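Local atomic coordinates of Sys-1 protein (Caenorhabditis elegans, PDB entry 3C2G), a protein that acts as a beta-catenin in Wnt asymmetry signalling, binding the TCF factor POP-1 directly and activating or repressing target genes. Residues 119-123 with 140-144; 173-177 with 190-194. One frame throughout, in Å; residues are numbered along the deposited sequence.

Contact 1 (119-123 with 140-144); sequences ICNLI and VFQIF
Ile-123 meets Phe-141 where the end of helix 115-122 faces helix 134-150. The CG2 methyl of Ile-123 sits over the middle of the Phe-141 ring, 3.6 Å from its centroid and 13° off the normal, a CH-pi contact. The same methyl also meets Val-140, its CG2 lying 3.6 Å from Val-140 CG1, so one branch serves two neighbours. The CG1 branch of Ile-123, held between the backbone N and the carbonyl carbon (chi1 55°), places CD1 near both rings, 4.0 Å from Phe-141 CE1 and 4.1 Å from Phe-144 CE2. One turn back, Ile-119 CG2 reaches both Val-140 CG1 at 3.7 Å and Phe-144 CZ at 3.9 Å. Val-140 thus stands between Ile-119 and Ile-123, while its second methyl, CG2, rests against Leu-122 CB at 4.0 Å. The contact joins two successive helices of the armadillo domain, the all-helical superhelix of the beta-catenins, with Ile-123 just beyond the end of helix 115-122. All six touching residues are buried and apolar, and the segments meet through van der Waals packing and the CH-pi contact. Further out, helix 71-90 adds Trp-78 against Leu-122 and Leu-82 against Val-140, whereas helix 189-198 packs on the two phenylalanines, with Ala-189 among the residues touching Phe-141.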
loop_
_atom_site.group_PDB
_atom_site.type_symbol
_atom_site.label_atom_id
_atom_site.label_comp_id
_atom_site.label_asym_id
_atom_site.label_seq_id
_atom_site.Cartn_x
_atom_site.Cartn_y
_atom_site.Cartn_z
ATOM N N ILE A 119 2.353 6.977 34.801
ATOM C CA ILE A 119 1.806 7.693 33.649
ATOM C C ILE A 119 0.792 6.816 32.925
ATOM O O ILE A 119 -0.375 7.178 32.790
ATOM C CB ILE A 119 2.925 8.150 32.668
ATOM C CG1 ILE A 119 3.646 9.390 33.209
ATOM C CG2 ILE A 119 2.374 8.404 31.261
ATOM C CD1 ILE A 119 2.880 10.680 33.087
ATOM N N CYS A 120 1.245 5.650 32.492
ATOM C CA CYS A 120 0.401 4.726 31.785
ATOM C C CYS A 120 -0.857 4.372 32.594
ATOM O O CYS A 120 -1.918 4.110 32.022
ATOM C CB CYS A 120 1.211 3.495 31.384
ATOM S SG CYS A 120 0.361 1.946 31.617
ATOM N N ASN A 121 -0.750 4.400 33.916
ATOM C CA ASN A 121 -1.920 4.190 34.756
ATOM C C ASN A 121 -2.984 5.279 34.643
ATOM O O ASN A 121 -4.165 5.007 34.795
ATOM C CB ASN A 121 -1.538 4.010 36.213
ATOM C CG ASN A 121 -2.517 3.129 36.943
ATOM O OD1 ASN A 121 -3.512 3.603 37.513
ATOM N ND2 ASN A 121 -2.275 1.819 36.886
ATOM N N LEU A 122 -2.560 6.505 34.368
ATOM C CA LEU A 122 -3.482 7.622 34.227
ATOM C C LEU A 122 -4.343 7.580 32.943
ATOM O O LEU A 122 -5.347 8.290 32.860
ATOM C CB LEU A 122 -2.722 8.941 34.310
ATOM C CG LEU A 122 -2.074 9.263 35.661
ATOM C CD1 LEU A 122 -0.762 10.015 35.481
ATOM C CD2 LEU A 122 -3.005 10.046 36.527
ATOM N N ILE A 123 -3.956 6.772 31.952
ATOM C CA ILE A 123 -4.792 6.598 30.753
ATOM C C ILE A 123 -5.563 5.281 30.750
ATOM O O ILE A 123 -6.103 4.873 29.728
ATOM C CB ILE A 123 -4.007 6.742 29.433
ATOM C CG1 ILE A 123 -2.815 5.779 29.397
ATOM C CG2 ILE A 123 -3.620 8.202 29.207
ATOM C CD1 ILE A 123 -2.133 5.719 28.058
ATOM N N VAL A 140 -2.547 13.391 29.657
ATOM C CA VAL A 140 -1.499 12.431 29.362
ATOM C C VAL A 140 -1.492 12.008 27.875
ATOM O O VAL A 140 -0.421 11.841 27.281
ATOM C CB VAL A 140 -1.594 11.218 30.295
ATOM C CG1 VAL A 140 -0.617 10.123 29.868
ATOM C CG2 VAL A 140 -1.327 11.648 31.747
ATOM N N PHE A 141 -2.678 11.867 27.275
ATOM C CA PHE A 141 -2.771 11.632 25.823
ATOM C C PHE A 141 -2.160 12.770 25.022
ATOM O O PHE A 141 -1.515 12.522 24.014
ATOM C CB PHE A 141 -4.214 11.364 25.357
ATOM C CG PHE A 141 -4.707 9.981 25.685
ATOM C CD1 PHE A 141 -4.065 8.858 25.172
ATOM C CD2 PHE A 141 -5.810 9.800 26.498
ATOM C CE1 PHE A 141 -4.516 7.582 25.465
ATOM C CE2 PHE A 141 -6.260 8.540 26.803
ATOM C CZ PHE A 141 -5.612 7.419 26.283
ATOM N N GLN A 142 -2.349 14.011 25.467
ATOM C CA GLN A 142 -1.694 15.149 24.802
ATOM C C GLN A 142 -0.160 15.147 24.944
ATOM O O GLN A 142 0.549 15.617 24.052
ATOM C CB GLN A 142 -2.247 16.467 25.320
ATOM C CG GLN A 142 -3.536 16.914 24.662
ATOM C CD GLN A 142 -4.207 18.012 25.457
ATOM O OE1 GLN A 142 -3.942 19.202 25.244
ATOM N NE2 GLN A 142 -5.056 17.622 26.408
ATOM N N ILE A 143 0.339 14.625 26.063
ATOM C CA ILE A 143 1.772 14.559 26.323
ATOM C C ILE A 143 2.432 13.537 25.389
ATOM O O ILE A 143 3.475 13.818 24.796
ATOM C CB ILE A 143 2.046 14.228 27.821
ATOM C CG1 ILE A 143 1.789 15.463 28.698
ATOM C CG2 ILE A 143 3.450 13.681 28.030
ATOM C CD1 ILE A 143 1.479 15.125 30.168
ATOM N N PHE A 144 1.813 12.362 25.259
ATOM C CA PHE A 144 2.255 11.355 24.300
ATOM C C PHE A 144 2.225 11.899 22.883
ATOM O O PHE A 144 3.195 11.783 22.152
ATOM C CB PHE A 144 1.372 10.128 24.376
ATOM C CG PHE A 144 1.750 9.179 25.456
ATOM C CD1 PHE A 144 2.960 8.514 25.416
ATOM C CD2 PHE A 144 0.878 8.918 26.502
ATOM C CE1 PHE A 144 3.314 7.614 26.426
ATOM C CE2 PHE A 144 1.221 8.010 27.512
ATOM C CZ PHE A 144 2.443 7.360 27.470
#

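Contact 2 (173-177 with 190-194); sequences LSEYF and IFIIF
The Tyr-176 ring carries the CD1 methyl of Ile-190 on one face, 3.5 Å from the ring centroid and displaced toward the rim beside CG and CD1. Over one face of Phe-194 lies Leu-173 CD1, nearly on the ring normal and 4.2 Å from the centroid, while Leu-173 CB comes closer, 3.6 Å from Phe-194 CE2; Ser-174 OG approaches the edge of that ring, close to its plane, 3.9 Å from Phe-194 CZ. The Ser-174 hydroxyl is already engaged in a hydrogen bond with Val-170 O, so its approach to the ring is packing. Phe-177 inserts its far end among three residues of 190-194. Its ring is turned only 21° from that of Phe-194, yet the two are slid so far apart that they barely overlap and meet through their CE2 atoms at 3.4 Å. Against Phe-191 the planes are inclined at 42°, with Phe-177 CZ 3.8 Å from Phe-191 CE1, and the same CZ touches Ile-190 CG2. Leu-173 has a second role: its CD1, carried outward anti to CA (chi2 170°), meets Ile-193 CG2 at 3.6 Å. Outside the pair, Phe-208 packs edge-to-face with Phe-194, and Leu-228 and Val-231 of helix 224-239 touch Phe-177. Phe-177, Phe-191 and Phe-194 together join segment 173-177 to helix 189-198 as an aromatic cluster in the buried core between neighbouring helices of the armadillo domain.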
loop_
_atom_site.group_PDB
_atom_site.type_symbol
_atom_site.label_atom_id
_atom_site.label_comp_id
_atom_site.label_asym_id
_atom_site.label_seq_id
_atom_site.Cartn_x
_atom_site.Cartn_y
_atom_site.Cartn_z
ATOM N N LEU A 173 -3.607 0.085 26.508
ATOM C CA LEU A 173 -4.056 0.639 25.231
ATOM C C LEU A 173 -5.071 -0.286 24.555
ATOM O O LEU A 173 -6.051 0.190 23.966
ATOM C CB LEU A 173 -2.884 0.894 24.276
ATOM C CG LEU A 173 -1.803 1.942 24.588
ATOM C CD1 LEU A 173 -0.666 1.792 23.599
ATOM C CD2 LEU A 173 -2.320 3.393 24.589
ATOM N N SER A 174 -4.838 -1.600 24.657
ATOM C CA SER A 174 -5.680 -2.595 24.004
ATOM C C SER A 174 -7.065 -2.649 24.594
ATOM O O SER A 174 -8.010 -3.028 23.905
ATOM C CB SER A 174 -5.059 -3.986 24.096
ATOM O OG SER A 174 -3.909 -4.059 23.282
ATOM N N GLU A 175 -7.191 -2.298 25.870
ATOM C CA GLU A 175 -8.488 -2.364 26.532
ATOM C C GLU A 175 -9.478 -1.411 25.846
ATOM O O GLU A 175 -10.682 -1.629 25.887
ATOM C CB GLU A 175 -8.361 -2.095 28.039
ATOM C CG GLU A 175 -9.606 -2.506 28.853
ATOM C CD GLU A 175 -9.465 -2.318 30.375
ATOM O OE1 GLU A 175 -8.315 -2.354 30.896
ATOM O OE2 GLU A 175 -10.514 -2.149 31.054
ATOM N N TYR A 176 -8.967 -0.379 25.184
ATOM C CA TYR A 176 -9.821 0.522 24.428
ATOM C C TYR A 176 -10.384 -0.123 23.162
ATOM O O TYR A 176 -11.321 0.399 22.563
ATOM C CB TYR A 176 -9.091 1.802 24.051
ATOM C CG TYR A 176 -8.871 2.784 25.177
ATOM C CD1 TYR A 176 -9.709 3.887 25.332
ATOM C CD2 TYR A 176 -7.796 2.643 26.060
ATOM C CE1 TYR A 176 -9.489 4.820 26.330
ATOM C CE2 TYR A 176 -7.585 3.550 27.068
ATOM C CZ TYR A 176 -8.432 4.644 27.201
ATOM O OH TYR A 176 -8.217 5.575 28.203
ATOM N N PHE A 177 -9.821 -1.255 22.762
ATOM C CA PHE A 177 -10.311 -1.949 21.580
ATOM C C PHE A 177 -11.202 -3.138 21.925
ATOM O O PHE A 177 -11.540 -3.949 21.049
ATOM C CB PHE A 177 -9.152 -2.354 20.668
ATOM C CG PHE A 177 -8.413 -1.188 20.067
ATOM C CD1 PHE A 177 -9.067 0.007 19.784
ATOM C CD2 PHE A 177 -7.062 -1.295 19.756
ATOM C CE1 PHE A 177 -8.388 1.080 19.229
ATOM C CE2 PHE A 177 -6.374 -0.228 19.188
ATOM C CZ PHE A 177 -7.048 0.970 18.925
ATOM N N ILE A 190 -4.422 7.129 21.030
ATOM C CA ILE A 190 -4.246 5.685 21.117
ATOM C C ILE A 190 -3.698 5.111 19.807
ATOM O O ILE A 190 -2.879 4.196 19.829
ATOM C CB ILE A 190 -5.549 4.983 21.528
ATOM C CG1 ILE A 190 -5.788 5.203 23.022
ATOM C CG2 ILE A 190 -5.481 3.496 21.260
ATOM C CD1 ILE A 190 -7.236 5.268 23.405
ATOM N N PHE A 191 -4.115 5.676 18.677
ATOM C CA PHE A 191 -3.577 5.259 17.390
ATOM C C PHE A 191 -2.152 5.730 17.185
ATOM O O PHE A 191 -1.299 4.957 16.759
ATOM C CB PHE A 191 -4.487 5.710 16.238
ATOM C CG PHE A 191 -5.818 5.011 16.230
ATOM C CD1 PHE A 191 -5.934 3.723 15.721
ATOM C CD2 PHE A 191 -6.949 5.631 16.766
ATOM C CE1 PHE A 191 -7.164 3.061 15.719
ATOM C CE2 PHE A 191 -8.180 4.984 16.778
ATOM C CZ PHE A 191 -8.296 3.695 16.254
ATOM N N ILE A 192 -1.895 6.999 17.489
ATOM C CA ILE A 192 -0.549 7.576 17.381
ATOM C C ILE A 192 0.491 6.722 18.107
ATOM O O ILE A 192 1.541 6.424 17.549
ATOM C CB ILE A 192 -0.524 9.028 17.905
ATOM C CG1 ILE A 192 -1.515 9.904 17.113
ATOM C CG2 ILE A 192 0.880 9.607 17.844
ATOM C CD1 ILE A 192 -1.279 9.938 15.585
ATOM N N ILE A 193 0.163 6.285 19.319
ATOM C CA ILE A 193 1.061 5.489 20.144
ATOM C C ILE A 193 1.290 4.080 19.581
ATOM O O ILE A 193 2.430 3.629 19.491
ATOM C CB ILE A 193 0.555 5.412 21.611
ATOM C CG1 ILE A 193 0.499 6.813 22.222
ATOM C CG2 ILE A 193 1.442 4.501 22.439
ATOM C CD1 ILE A 193 -0.479 6.960 23.347
ATOM N N PHE A 194 0.214 3.385 19.219
ATOM C CA PHE A 194 0.323 2.103 18.517
ATOM C C PHE A 194 1.183 2.229 17.265
ATOM O O PHE A 194 2.115 1.462 17.068
ATOM C CB PHE A 194 -1.049 1.537 18.158
ATOM C CG PHE A 194 -1.614 0.631 19.203
ATOM C CD1 PHE A 194 -0.921 -0.514 19.596
ATOM C CD2 PHE A 194 -2.834 0.906 19.792
ATOM C CE1 PHE A 194 -1.426 -1.366 20.576
ATOM C CE2 PHE A 194 -3.353 0.059 20.773
ATOM C CZ PHE A 194 -2.644 -1.080 21.165
#

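Contacts 1 and 2 follow one another along the chain, their centres 12 Å apart, and illustrate how neighbouring interfaces of a helical solenoid can share a core: here contact 1 packs directly on contact 2. A polar join is the probable hydrogen bond between Tyr-176 OH and Ile-123 O, 2.7 Å, which ties 173-177 to the backbone just after helix 115-122; Gln-128 NE2 also bonds to that hydroxyl. Apolar joins link the later helices, with Phe-141 CE1 3.6 Å from Ile-190 CG1 and Phe-144 CG 3.8 Å from Ile-193 CD1. Phe-141, Phe-144, Ile-190 and Ile-193 each take part in their own contact and touch the other.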